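Long-range contacts in bumblebee peptidoglycan recognition protein SA (Bombus, PDB 5XZ4), which probably binds bacterial peptidoglycan for the insect immune system, with a preference for the Dap type over the Lys type: residues P32-H37 and E139-I144; T41-T46 and G109-K114; G71-I76 and G92-G97; A123-I128 and K164-W169. One frame throughout, in Å; residues are numbered along the deposited sequence.

How the interactions relate
Interactions 1 and 3 meet on the mixed five-stranded sheet, about 12 Å between centres: interaction 1 joins strand 31-38 to outer strand 141-145, and interaction 3 leads into strand 74-76, with His37 probably hydrogen-bonded to Thr95. Interaction 4, about 9 Å from interaction 1 between centres, sets helix 118-134 against the C-terminal loop, which probably hydrogen-bonds back to Val143; Ala123, Ala124 and Leu127 touch Phe74 and Ile76 of interaction 3. Interaction 2 touches none of the others; its loops follow strands 31-38 and 102-107, about 22 Å from interaction 1 between centres. Along the chain, interaction 2 encloses interaction 3, interaction 1 spans both, and interactions 1 and 4 interlock, making one compact domain.

Interaction 1 of 4, residues P32-H37 and E139-I144; sequences PYVIIH and EDIRVI
Pro32 O accepts the backbone N-H of Arg142, N to O 3.1 Å, and also meets a water that reaches Asp140 O. From here the backbones run parallel with three more bonds: Val34 donates its N-H to Arg142 O and takes the N-H of Ile144 on its own O, while Ile36 N closes the ladder on Ile144 O at 2.8 Å. On one face Tyr33 and Arg142 extend side by side, Arg142 CD 3.8 Å from Tyr33 CE1, with ring and guanidinium planes 75° apart. Arg142 NH2 makes a weak hydrogen bond to Tyr33 OH, whose stronger partner is O of the C-terminal carboxylate of Pro173. Beyond them Ile144 has CG1 wedged between its backbone N and carbonyl carbon (chi1 56°), and that atom lies 3.6 Å from Ile35 CD1. On the other face aliphatic groups meet: Val34 CG2 packs on Ile141 CG1 at 3.7 Å, and Ile36 and Val143 cross at a slant, CG1 to CG1 3.8 Å. Helix 118-134 covers this face, Ile128 touching Val143 and Lys132 touching Ile141. The pair forms the parallel edge of the central sheet in the alpha/beta fold of peptidoglycan recognition proteins and their amidase relatives.

Interaction 2 of 4, residues T41-T46 and G109-K114; sequences TAECNT and GNFQEK
Thr41 and Gly109 come together through a carbonyl and an alpha carbon: Thr41 O sits 3.1 Å from Gly109 CA in a CA-H...O contact, and no direct conventional hydrogen bond links the two segments. Both are loops of the alpha/beta amidase-type fold, following the neighbouring parallel strands 31-38 and 102-107. Gly109 adopts backbone angles (phi 144°) that call for glycine, and any side chain there would run into Glu43 CG and the Phe111 ring. Water supplies the polar links. One water donates to Thr41 O and weakly accepts from Asn110 N; another donates to Glu43 OE1, 2.8 Å away, and takes the same Asn110 N at 3.0 Å, so a single N-H is shared by two waters. Asn110 OD1 in turn accepts Gln112 N, an Asx turn that bends the second loop. Glu43 CG lies anti to its carbonyl carbon (chi1 -64°) and the chain runs out extended, bringing CD to 3.9 Å from Phe111 CE1, with carboxylate and ring 56° apart. A disulfide from Cys44 to Cys50 pins the first loop to helix 47-64. Lys114 meets Glu43 by its aliphatic part, CD 3.5 Å from OE1, while NZ stays 5.0 Å from that oxygen.

Interaction 3 of 4, residues G71-I76 and G92-G97; sequences GYSFLI and GAHTIG. With SO4 (sulfate ion), chain C.
His94 turns its side chain toward Gly71, Tyr72 and Ser73, and can be followed outward from CB. That first carbon lies 4.0 Å from Tyr72 CD1, where the two side chains meet at a slant, and also approaches Gly71 O. Tucked between the backbone N and the carbonyl carbon (chi1 49°), His94 CG stands 3.8 Å from Gly71 O, with the ring beyond it. One edge of the imidazole faces Gly71: CD2 comes within 3.2 Å of Gly71 O, which lies in the ring plane. The same oxygen accepts Ala93 N at 3.0 Å, on a lone pair, so backbone and ring of the second loop both close on it. At the tip, His94 NE2 is 3.6 Å from Ser73 OG, whose hydrogen-bond partner is the backbone N of Gly104. His94 ND1 pairs with Thr95 OG1 at 2.7 Å, either atom being a possible donor. Thr95 OG1 is also hydrogen-bonded to His37 NE2, which makes a chain of polar groups from His94 through Thr95 to His37. An alanine in place of His94 would probably leave Thr95 OG1 with His37 but without the ND1 partner, and open a gap beside Gly71 O and Ser73. Further along, Gly97 N holds a sulfate ion, probably from the crystallisation liquor; Asn99 N binds it too. Tyr72 and His94 probably lie at the peptidoglycan-binding groove, as in related recognition proteins. The contact lies where the chain enters strand 74-76, whose Phe74 and Ile76 pack on helix 118-134, while His94 rests on Ser102 of strand 102-107.

Interaction 4 of 4, residues A123-I128 and K164-W169; sequences AAHALI and KNWLEW
His125 carries CG anti to its backbone N (chi1 -158°) and Trp166 carries CG anti to its carbonyl carbon (chi1 -65°), so that each CG reaches into the gap between helix and loop, where chi2 turns the rings. The imidazole lies over the five-membered ring of the indole in a face-to-face stack, centroids 3.6 Å apart and planes 2° from parallel. It fastens the C-terminal loop, which makes a type I beta turn from Trp166 to Trp169, onto helix 118-134 of the amidase-type alpha/beta fold. The six-membered half of the indole reaches deeper: CH2 lies 4.0 Å from Ala124 CB and CZ3 3.8 Å from Ile128 CD1, the isoleucine side chain crossing at about a right angle. Val143 of strand 141-145 also touches the indole. An alanine in place of Trp166 would probably take away the stacking face that holds the imidazole flat and open a gap beside Ala124 and Ile128. Glu168 bends at chi2 and brings its carboxylate to the imidazole edge, nearly perpendicular to the ring, with OE1 2.9 Å from His125 CE1 in the ring plane; its OE2 has a salt bridge to Lys132. One water joins these groups, donating to Glu168 OE1, meeting His125 NE2 at 3.3 Å and accepting the N-H of Leu167, N to O 2.8 Å.

Interaction 1 of 4, residues P32-H37 and E139-I144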
loop_
_atom_site.group_PDB
_atom_site.type_symbol
_atom_site.label_atom_id
_atom_site.label_comp_id
_atom_site.label_asym_id
_atom_site.label_seq_id
_atom_site.Cartn_x
_atom_site.Cartn_y
_atom_site.Cartn_z
ATOM N N PRO A 32 -4.747 -6.996 11.755
ATOM C CA PRO A 32 -4.490 -8.412 11.431
ATOM C C PRO A 32 -3.995 -8.741 10.020
ATOM O O PRO A 32 -3.374 -9.782 9.821
ATOM C CB PRO A 32 -5.846 -9.083 11.701
ATOM C CG PRO A 32 -6.838 -7.991 11.417
ATOM C CD PRO A 32 -6.194 -6.743 11.936
ATOM N N TYR A 33 -4.243 -7.845 9.052
ATOM C CA TYR A 33 -3.901 -8.097 7.630
ATOM C C TYR A 33 -3.122 -6.952 7.002
ATOM O O TYR A 33 -3.342 -5.786 7.331
ATOM C CB TYR A 33 -5.158 -8.331 6.772
ATOM C CG TYR A 33 -5.914 -9.591 7.109
ATOM C CD1 TYR A 33 -5.569 -10.813 6.512
ATOM C CD2 TYR A 33 -6.989 -9.557 8.005
ATOM C CE1 TYR A 33 -6.256 -11.996 6.852
ATOM C CE2 TYR A 33 -7.703 -10.714 8.327
ATOM C CZ TYR A 33 -7.329 -11.923 7.749
ATOM O OH TYR A 33 -8.028 -13.066 8.101
ATOM N N VAL A 34 -2.247 -7.316 6.068
ATOM C CA VAL A 34 -1.683 -6.365 5.102
ATOM C C VAL A 34 -2.111 -6.877 3.726
ATOM O O VAL A 34 -1.890 -8.060 3.414
ATOM C CB VAL A 34 -0.150 -6.292 5.218
ATOM C CG1 VAL A 34 0.467 -5.476 4.084
ATOM C CG2 VAL A 34 0.269 -5.691 6.547
ATOM N N ILE A 35 -2.661 -5.966 2.889
ATOM C CA ILE A 35 -3.049 -6.344 1.529
ATOM C C ILE A 35 -2.060 -5.694 0.561
ATOM O O ILE A 35 -1.842 -4.464 0.600
ATOM C CB ILE A 35 -4.470 -5.881 1.134
ATOM C CG1 ILE A 35 -5.503 -6.079 2.230
ATOM C CG2 ILE A 35 -4.889 -6.527 -0.175
ATOM C CD1 ILE A 35 -5.770 -7.511 2.626
ATOM N N ILE A 36 -1.460 -6.494 -0.306
ATOM C CA ILE A 36 -0.530 -6.012 -1.331
ATOM C C ILE A 36 -1.251 -5.757 -2.658
ATOM O O ILE A 36 -2.007 -6.627 -3.157
ATOM C CB ILE A 36 0.664 -6.985 -1.537
ATOM C CG1 ILE A 36 1.382 -7.289 -0.198
ATOM C CG2 ILE A 36 1.634 -6.452 -2.600
ATOM C CD1 ILE A 36 2.004 -6.078 0.497
ATOM N N HIS A 37 -1.066 -4.538 -3.167
ATOM C CA HIS A 37 -1.684 -4.096 -4.432
ATOM C C HIS A 37 -0.623 -3.599 -5.398
ATOM O O HIS A 37 0.480 -3.248 -4.965
ATOM C CB HIS A 37 -2.632 -2.909 -4.178
ATOM C CG HIS A 37 -3.981 -3.292 -3.658
ATOM N ND1 HIS A 37 -5.035 -3.580 -4.498
ATOM C CD2 HIS A 37 -4.466 -3.404 -2.398
ATOM C CE1 HIS A 37 -6.108 -3.857 -3.776
ATOM N NE2 HIS A 37 -5.788 -3.773 -2.498
ATOM N N GLU A 139 1.671 -9.383 15.725
ATOM C CA GLU A 139 2.877 -10.222 15.595
ATOM C C GLU A 139 2.682 -11.344 14.558
ATOM O O GLU A 139 3.627 -11.729 13.860
ATOM C CB GLU A 139 3.271 -10.822 16.958
ATOM C CG GLU A 139 3.556 -9.800 18.053
ATOM C CD GLU A 139 4.975 -9.261 18.016
ATOM O OE1 GLU A 139 5.932 -10.068 18.026
ATOM O OE2 GLU A 139 5.126 -8.024 18.006
ATOM N N ASP A 140 1.446 -11.836 14.463
ATOM C CA ASP A 140 1.061 -12.875 13.523
ATOM C C ASP A 140 0.406 -12.301 12.258
ATOM O O ASP A 140 -0.467 -12.941 11.661
ATOM C CB ASP A 140 0.140 -13.913 14.213
ATOM C CG ASP A 140 -1.150 -13.302 14.778
ATOM O OD1 ASP A 140 -1.375 -12.082 14.649
ATOM O OD2 ASP A 140 -1.949 -14.071 15.368
ATOM N N ILE A 141 0.842 -11.105 11.854
ATOM C CA ILE A 141 0.291 -10.416 10.660
ATOM C C ILE A 141 0.208 -11.354 9.444
ATOM O O ILE A 141 1.163 -12.046 9.125
ATOM C CB ILE A 141 1.093 -9.116 10.337
ATOM C CG1 ILE A 141 0.424 -8.262 9.252
ATOM C CG2 ILE A 141 2.510 -9.399 9.881
ATOM C CD1 ILE A 141 -0.787 -7.540 9.756
ATOM N N ARG A 142 -0.935 -11.330 8.756
ATOM C CA ARG A 142 -1.153 -12.117 7.545
ATOM C C ARG A 142 -1.035 -11.200 6.325
ATOM O O ARG A 142 -1.830 -10.265 6.182
ATOM C CB ARG A 142 -2.522 -12.794 7.587
ATOM C CG ARG A 142 -2.595 -13.898 8.647
ATOM C CD ARG A 142 -4.023 -14.331 8.908
ATOM N NE ARG A 142 -4.139 -15.225 10.062
ATOM C CZ ARG A 142 -5.285 -15.716 10.528
ATOM N NH1 ARG A 142 -5.270 -16.511 11.591
ATOM N NH2 ARG A 142 -6.449 -15.425 9.943
ATOM N N VAL A 143 -0.045 -11.456 5.478
ATOM C CA VAL A 143 0.155 -10.657 4.256
ATOM C C VAL A 143 -0.495 -11.435 3.114
ATOM O O VAL A 143 -0.230 -12.631 2.938
ATOM C CB VAL A 143 1.654 -10.415 3.972
ATOM C CG1 VAL A 143 1.837 -9.727 2.620
ATOM C CG2 VAL A 143 2.286 -9.589 5.081
ATOM N N ILE A 144 -1.351 -10.756 2.347
ATOM C CA ILE A 144 -2.032 -11.391 1.192
ATOM C C ILE A 144 -2.043 -10.447 -0.001
ATOM O O ILE A 144 -2.037 -9.221 0.183
ATOM C CB ILE A 144 -3.463 -11.872 1.528
ATOM C CG1 ILE A 144 -4.334 -10.751 2.068
ATOM C CG2 ILE A 144 -3.435 -13.047 2.510
ATOM C CD1 ILE A 144 -5.802 -11.104 2.199
HETATM O O HOH W 1 -3.353 -11.754 11.873
#

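Interaction 2 of 4, residues T41-T46 and G109-K114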
loop_
_atom_site.group_PDB
_atom_site.type_symbol
_atom_site.label_atom_id
_atom_site.label_comp_id
_atom_site.label_asym_id
_atom_site.label_seq_id
_atom_site.Cartn_x
_atom_site.Cartn_y
_atom_site.Cartn_z
ATOM N N THR A 41 -0.410 2.144 -12.511
ATOM C CA THR A 41 0.198 3.328 -13.118
ATOM C C THR A 41 1.563 2.964 -13.701
ATOM O O THR A 41 2.074 1.854 -13.533
ATOM C CB THR A 41 0.359 4.481 -12.107
ATOM O OG1 THR A 41 1.292 4.108 -11.072
ATOM C CG2 THR A 41 -0.955 4.851 -11.472
ATOM N N ALA A 42 2.152 3.899 -14.442
ATOM C CA ALA A 42 3.570 3.813 -14.761
ATOM C C ALA A 42 4.416 3.747 -13.479
ATOM O O ALA A 42 4.004 4.225 -12.415
ATOM C CB ALA A 42 3.977 5.019 -15.593
ATOM N N GLU A 43 5.593 3.136 -13.598
ATOM C CA GLU A 43 6.595 3.180 -12.518
ATOM C C GLU A 43 7.219 4.579 -12.347
ATOM O O GLU A 43 7.122 5.445 -13.235
ATOM C CB GLU A 43 7.684 2.134 -12.778
ATOM C CG GLU A 43 7.134 0.710 -12.736
ATOM C CD GLU A 43 8.184 -0.347 -12.977
ATOM O OE1 GLU A 43 7.972 -1.205 -13.851
ATOM O OE2 GLU A 43 9.231 -0.323 -12.279
ATOM N N CYS A 44 7.833 4.810 -11.196
ATOM C CA CYS A 44 8.512 6.070 -10.902
ATOM C C CYS A 44 9.862 5.738 -10.287
ATOM O O CYS A 44 9.972 4.759 -9.549
ATOM C CB CYS A 44 7.653 6.920 -9.949
ATOM S SG CYS A 44 7.277 6.180 -8.311
ATOM N N ASN A 45 10.891 6.536 -10.577
ATOM C CA ASN A 45 12.271 6.161 -10.202
ATOM C C ASN A 45 13.047 7.205 -9.391
ATOM O O ASN A 45 14.209 6.985 -9.045
ATOM C CB ASN A 45 13.034 5.671 -11.441
ATOM C CG ASN A 45 12.527 4.313 -11.921
ATOM O OD1 ASN A 45 12.840 3.280 -11.329
ATOM N ND2 ASN A 45 11.720 4.313 -12.980
ATOM N N THR A 46 12.408 8.332 -9.083
ATOM C CA THR A 46 13.029 9.401 -8.275
ATOM C C THR A 46 11.943 9.933 -7.340
ATOM O O THR A 46 10.742 9.789 -7.610
ATOM C CB THR A 46 13.552 10.601 -9.116
ATOM O OG1 THR A 46 12.434 11.261 -9.721
ATOM C CG2 THR A 46 14.565 10.168 -10.188
ATOM N N GLY A 109 3.183 1.028 -10.082
ATOM C CA GLY A 109 3.544 0.333 -11.310
ATOM C C GLY A 109 2.503 -0.722 -11.681
ATOM O O GLY A 109 1.489 -0.894 -10.975
ATOM N N ASN A 110 2.759 -1.404 -12.795
ATOM C CA ASN A 110 1.958 -2.527 -13.273
ATOM C C ASN A 110 2.871 -3.757 -13.238
ATOM O O ASN A 110 3.807 -3.882 -14.023
ATOM C CB ASN A 110 1.438 -2.253 -14.698
ATOM C CG ASN A 110 0.424 -3.284 -15.159
ATOM O OD1 ASN A 110 0.457 -4.425 -14.736
ATOM N ND2 ASN A 110 -0.481 -2.880 -16.048
ATOM N N PHE A 111 2.590 -4.655 -12.300
ATOM C CA PHE A 111 3.430 -5.837 -12.080
ATOM C C PHE A 111 2.796 -7.160 -12.526
ATOM O O PHE A 111 3.110 -8.220 -11.988
ATOM C CB PHE A 111 3.982 -5.826 -10.628
ATOM C CG PHE A 111 4.736 -4.559 -10.331
ATOM C CD1 PHE A 111 5.961 -4.317 -10.952
ATOM C CD2 PHE A 111 4.178 -3.564 -9.526
ATOM C CE1 PHE A 111 6.644 -3.116 -10.757
ATOM C CE2 PHE A 111 4.862 -2.350 -9.328
ATOM C CZ PHE A 111 6.093 -2.134 -9.943
ATOM N N GLN A 112 1.937 -7.069 -13.551
ATOM C CA GLN A 112 1.326 -8.245 -14.188
ATOM C C GLN A 112 2.357 -9.062 -14.967
ATOM O O GLN A 112 2.360 -10.288 -14.900
ATOM C CB GLN A 112 0.143 -7.827 -15.086
ATOM C CG GLN A 112 -0.598 -8.982 -15.788
ATOM C CD GLN A 112 -1.137 -10.076 -14.856
ATOM O OE1 GLN A 112 -1.452 -9.802 -13.683
ATOM N NE2 GLN A 112 -1.253 -11.276 -15.360
ATOM N N GLU A 113 3.241 -8.363 -15.674
ATOM C CA GLU A 113 4.175 -8.980 -16.621
ATOM C C GLU A 113 5.630 -8.769 -16.209
ATOM O O GLU A 113 6.505 -9.550 -16.590
ATOM C CB GLU A 113 3.958 -8.409 -18.027
ATOM C CG GLU A 113 2.580 -8.670 -18.618
ATOM C CD GLU A 113 2.563 -9.842 -19.574
ATOM O OE1 GLU A 113 2.991 -10.953 -19.189
ATOM O OE2 GLU A 113 2.107 -9.644 -20.718
ATOM N N LYS A 114 5.885 -7.693 -15.464
ATOM C CA LYS A 114 7.227 -7.427 -14.933
ATOM C C LYS A 114 7.293 -7.473 -13.411
ATOM O O LYS A 114 6.301 -7.208 -12.712
ATOM C CB LYS A 114 7.817 -6.113 -15.460
ATOM C CG LYS A 114 6.945 -4.879 -15.320
ATOM C CD LYS A 114 7.453 -3.738 -16.206
ATOM C CE LYS A 114 7.064 -3.901 -17.664
ATOM N NZ LYS A 114 7.691 -2.889 -18.561
HETATM O O HOH W 2 3.713 0.341 -15.338
HETATM O O HOH W 3 5.297 -1.640 -14.402
#

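Interaction 3 of 4, residues G71-I76 and G92-G97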
loop_
_atom_site.group_PDB
_atom_site.type_symbol
_atom_site.label_atom_id
_atom_site.label_comp_id
_atom_site.label_asym_id
_atom_site.label_seq_id
_atom_site.Cartn_x
_atom_site.Cartn_y
_atom_site.Cartn_z
ATOM N N GLY A 71 -6.964 5.961 -1.910
ATOM C CA GLY A 71 -7.565 4.756 -1.305
ATOM C C GLY A 71 -6.562 3.929 -0.509
ATOM O O GLY A 71 -6.967 3.203 0.418
ATOM N N TYR A 72 -5.284 4.011 -0.884
ATOM C CA TYR A 72 -4.222 3.162 -0.271
ATOM C C TYR A 72 -3.766 3.711 1.086
ATOM O O TYR A 72 -3.777 4.919 1.314
ATOM C CB TYR A 72 -2.993 3.052 -1.191
ATOM C CG TYR A 72 -3.338 2.473 -2.557
ATOM C CD1 TYR A 72 -3.608 1.109 -2.700
ATOM C CD2 TYR A 72 -3.450 3.292 -3.722
ATOM C CE1 TYR A 72 -3.972 0.567 -3.929
ATOM C CE2 TYR A 72 -3.822 2.739 -4.967
ATOM C CZ TYR A 72 -4.052 1.380 -5.067
ATOM O OH TYR A 72 -4.428 0.774 -6.247
ATOM N N SER A 73 -3.359 2.800 1.997
ATOM C CA SER A 73 -2.710 3.184 3.268
ATOM C C SER A 73 -1.320 3.784 3.038
ATOM O O SER A 73 -0.961 4.800 3.649
ATOM C CB SER A 73 -2.606 1.943 4.167
ATOM O OG SER A 73 -3.865 1.307 4.301
ATOM N N PHE A 74 -0.541 3.101 2.194
ATOM C CA PHE A 74 0.805 3.530 1.807
ATOM C C PHE A 74 1.050 3.169 0.348
ATOM O O PHE A 74 0.441 2.221 -0.172
ATOM C CB PHE A 74 1.879 2.777 2.652
ATOM C CG PHE A 74 1.808 3.055 4.134
ATOM C CD1 PHE A 74 2.473 4.139 4.687
ATOM C CD2 PHE A 74 1.084 2.225 4.991
ATOM C CE1 PHE A 74 2.392 4.406 6.051
ATOM C CE2 PHE A 74 1.024 2.489 6.365
ATOM C CZ PHE A 74 1.669 3.575 6.891
ATOM N N LEU A 75 1.970 3.918 -0.273
ATOM C CA LEU A 75 2.501 3.561 -1.611
ATOM C C LEU A 75 3.967 3.241 -1.504
ATOM O O LEU A 75 4.678 3.803 -0.615
ATOM C CB LEU A 75 2.315 4.680 -2.653
ATOM C CG LEU A 75 0.903 5.229 -2.857
ATOM C CD1 LEU A 75 0.974 6.445 -3.794
ATOM C CD2 LEU A 75 -0.013 4.189 -3.426
ATOM N N ILE A 76 4.440 2.353 -2.371
ATOM C CA ILE A 76 5.889 2.082 -2.499
ATOM C C ILE A 76 6.347 2.619 -3.861
ATOM O O ILE A 76 5.837 2.195 -4.898
ATOM C CB ILE A 76 6.239 0.563 -2.397
ATOM C CG1 ILE A 76 5.583 -0.108 -1.169
ATOM C CG2 ILE A 76 7.771 0.356 -2.452
ATOM C CD1 ILE A 76 6.108 0.390 0.163
ATOM N N GLY A 92 -9.508 1.900 4.960
ATOM C CA GLY A 92 -9.058 2.014 3.571
ATOM C C GLY A 92 -10.160 2.220 2.546
ATOM O O GLY A 92 -11.349 2.100 2.866
ATOM N N ALA A 93 -9.722 2.514 1.313
ATOM C CA ALA A 93 -10.595 2.338 0.131
ATOM C C ALA A 93 -9.756 1.640 -0.923
ATOM O O ALA A 93 -9.523 2.141 -2.038
ATOM C CB ALA A 93 -11.159 3.671 -0.381
ATOM N N HIS A 94 -9.241 0.470 -0.546
ATOM C CA HIS A 94 -8.371 -0.320 -1.402
ATOM C C HIS A 94 -8.843 -1.782 -1.611
ATOM O O HIS A 94 -8.541 -2.356 -2.661
ATOM C CB HIS A 94 -6.912 -0.302 -0.884
ATOM C CG HIS A 94 -6.765 -0.595 0.581
ATOM N ND1 HIS A 94 -6.793 -1.880 1.097
ATOM C CD2 HIS A 94 -6.581 0.240 1.637
ATOM C CE1 HIS A 94 -6.652 -1.808 2.410
ATOM N NE2 HIS A 94 -6.523 -0.543 2.775
ATOM N N THR A 95 -9.504 -2.387 -0.611
ATOM C CA THR A 95 -9.799 -3.831 -0.646
ATOM C C THR A 95 -11.177 -4.063 -0.023
ATOM O O THR A 95 -11.308 -4.137 1.220
ATOM C CB THR A 95 -8.734 -4.628 0.129
ATOM O OG1 THR A 95 -7.426 -4.187 -0.223
ATOM C CG2 THR A 95 -8.868 -6.132 -0.162
ATOM N N ILE A 96 -12.197 -4.182 -0.877
ATOM C CA ILE A 96 -13.575 -4.391 -0.403
ATOM C C ILE A 96 -13.610 -5.651 0.482
ATOM O O ILE A 96 -13.009 -6.675 0.144
ATOM C CB ILE A 96 -14.614 -4.447 -1.568
ATOM C CG1 ILE A 96 -14.714 -3.054 -2.223
ATOM C CG2 ILE A 96 -15.989 -4.932 -1.083
ATOM C CD1 ILE A 96 -15.598 -2.948 -3.463
ATOM N N GLY A 97 -14.237 -5.518 1.647
ATOM C CA GLY A 97 -14.299 -6.600 2.625
ATOM C C GLY A 97 -13.184 -6.603 3.655
ATOM O O GLY A 97 -13.288 -7.307 4.651
HETATM S S SO4 C . -15.361 -2.613 3.413
HETATM O O1 SO4 C . -15.025 -1.225 3.003
HETATM O O2 SO4 C . -14.168 -3.394 3.787
HETATM O O3 SO4 C . -16.312 -2.612 4.553
HETATM O O4 SO4 C . -16.028 -3.273 2.260
#

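Interaction 4 of 4, residues A123-I128 and K164-W169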
loop_
_atom_site.group_PDB
_atom_site.type_symbol
_atom_site.label_atom_id
_atom_site.label_comp_id
_atom_site.label_asym_id
_atom_site.label_seq_id
_atom_site.Cartn_x
_atom_site.Cartn_y
_atom_site.Cartn_z
ATOM N N ALA A 123 11.666 -2.081 0.705
ATOM C CA ALA A 123 10.944 -1.007 1.408
ATOM C C ALA A 123 9.627 -1.507 2.004
ATOM O O ALA A 123 9.289 -1.219 3.165
ATOM C CB ALA A 123 10.692 0.188 0.481
ATOM N N ALA A 124 8.872 -2.271 1.217
ATOM C CA ALA A 124 7.608 -2.814 1.722
ATOM C C ALA A 124 7.816 -3.812 2.877
ATOM O O ALA A 124 7.085 -3.765 3.881
ATOM C CB ALA A 124 6.848 -3.485 0.597
ATOM N N HIS A 125 8.799 -4.688 2.732
ATOM C CA HIS A 125 9.010 -5.687 3.801
ATOM C C HIS A 125 9.521 -5.004 5.075
ATOM O O HIS A 125 9.103 -5.383 6.177
ATOM C CB HIS A 125 9.956 -6.781 3.325
ATOM C CG HIS A 125 9.844 -8.069 4.080
ATOM N ND1 HIS A 125 8.666 -8.595 4.574
ATOM C CD2 HIS A 125 10.815 -8.974 4.361
ATOM C CE1 HIS A 125 8.933 -9.776 5.135
ATOM N NE2 HIS A 125 10.223 -10.017 5.011
ATOM N N ALA A 126 10.355 -3.967 4.918
ATOM C CA ALA A 126 10.864 -3.195 6.074
ATOM C C ALA A 126 9.712 -2.444 6.750
ATOM O O ALA A 126 9.640 -2.359 7.989
ATOM C CB ALA A 126 11.986 -2.244 5.660
ATOM N N LEU A 127 8.768 -1.934 5.947
ATOM C CA LEU A 127 7.572 -1.308 6.496
ATOM C C LEU A 127 6.725 -2.294 7.326
ATOM O O LEU A 127 6.256 -1.965 8.422
ATOM C CB LEU A 127 6.710 -0.702 5.353
ATOM C CG LEU A 127 5.451 0.088 5.765
ATOM C CD1 LEU A 127 5.821 1.350 6.540
ATOM C CD2 LEU A 127 4.533 0.385 4.565
ATOM N N ILE A 128 6.543 -3.521 6.812
ATOM C CA ILE A 128 5.801 -4.551 7.532
ATOM C C ILE A 128 6.559 -4.897 8.825
ATOM O O ILE A 128 5.950 -4.963 9.895
ATOM C CB ILE A 128 5.551 -5.785 6.633
ATOM C CG1 ILE A 128 4.574 -5.421 5.502
ATOM C CG2 ILE A 128 4.994 -6.942 7.450
ATOM C CD1 ILE A 128 4.609 -6.391 4.358
ATOM N N LYS A 164 5.340 -14.197 -2.050
ATOM C CA LYS A 164 5.376 -15.550 -1.467
ATOM C C LYS A 164 6.720 -15.881 -0.778
ATOM O O LYS A 164 6.796 -16.848 -0.004
ATOM C CB LYS A 164 4.998 -16.618 -2.511
ATOM C CG LYS A 164 3.603 -16.422 -3.086
ATOM C CD LYS A 164 3.238 -17.491 -4.097
ATOM C CE LYS A 164 1.836 -17.230 -4.618
ATOM N NZ LYS A 164 1.337 -18.316 -5.498
ATOM N N ASN A 165 7.760 -15.068 -1.046
ATOM C CA ASN A 165 9.075 -15.230 -0.425
ATOM C C ASN A 165 9.126 -14.703 1.031
ATOM O O ASN A 165 10.114 -14.900 1.735
ATOM C CB ASN A 165 10.157 -14.538 -1.277
ATOM C CG ASN A 165 10.324 -15.161 -2.657
ATOM O OD1 ASN A 165 10.260 -16.371 -2.814
ATOM N ND2 ASN A 165 10.555 -14.328 -3.655
ATOM N N TRP A 166 8.075 -14.012 1.466
ATOM C CA TRP A 166 7.948 -13.503 2.833
ATOM C C TRP A 166 7.246 -14.539 3.703
ATOM O O TRP A 166 6.222 -15.081 3.306
ATOM C CB TRP A 166 7.108 -12.223 2.822
ATOM C CG TRP A 166 7.706 -11.049 2.096
ATOM C CD1 TRP A 166 9.030 -10.848 1.787
ATOM C CD2 TRP A 166 7.005 -9.890 1.653
ATOM N NE1 TRP A 166 9.184 -9.623 1.145
ATOM C CE2 TRP A 166 7.962 -9.010 1.073
ATOM C CE3 TRP A 166 5.662 -9.490 1.720
ATOM C CZ2 TRP A 166 7.598 -7.782 0.533
ATOM C CZ3 TRP A 166 5.303 -8.288 1.177
ATOM C CH2 TRP A 166 6.266 -7.434 0.607
ATOM N N LEU A 167 7.772 -14.807 4.906
ATOM C CA LEU A 167 7.139 -15.772 5.813
ATOM C C LEU A 167 5.748 -15.340 6.234
ATOM O O LEU A 167 4.911 -16.173 6.565
ATOM C CB LEU A 167 7.982 -16.013 7.088
ATOM C CG LEU A 167 9.316 -16.746 6.953
ATOM C CD1 LEU A 167 9.958 -16.926 8.329
ATOM C CD2 LEU A 167 9.136 -18.090 6.264
ATOM N N GLU A 168 5.504 -14.027 6.223
ATOM C CA GLU A 168 4.202 -13.480 6.614
ATOM C C GLU A 168 3.111 -13.745 5.582
ATOM O O GLU A 168 1.928 -13.619 5.900
ATOM C CB GLU A 168 4.288 -11.971 6.905
ATOM C CG GLU A 168 5.289 -11.601 8.000
ATOM C CD GLU A 168 6.687 -11.305 7.486
ATOM O OE1 GLU A 168 7.047 -11.650 6.353
ATOM O OE2 GLU A 168 7.486 -10.719 8.246
ATOM N N TRP A 169 3.506 -14.061 4.347
ATOM C CA TRP A 169 2.503 -14.357 3.292
ATOM C C TRP A 169 1.737 -15.639 3.627
ATOM O O TRP A 169 2.349 -16.624 4.035
ATOM C CB TRP A 169 3.164 -14.469 1.910
ATOM C CG TRP A 169 2.138 -14.807 0.848
ATOM C CD1 TRP A 169 1.203 -13.954 0.305
ATOM C CD2 TRP A 169 1.870 -16.108 0.303
ATOM N NE1 TRP A 169 0.398 -14.654 -0.573
ATOM C CE2 TRP A 169 0.787 -15.969 -0.598
ATOM C CE3 TRP A 169 2.472 -17.368 0.456
ATOM C CZ2 TRP A 169 0.270 -17.048 -1.335
ATOM C CZ3 TRP A 169 1.950 -18.456 -0.277
ATOM C CH2 TRP A 169 0.869 -18.280 -1.171
HETATM O O HOH W 4 9.601 -13.046 6.115
#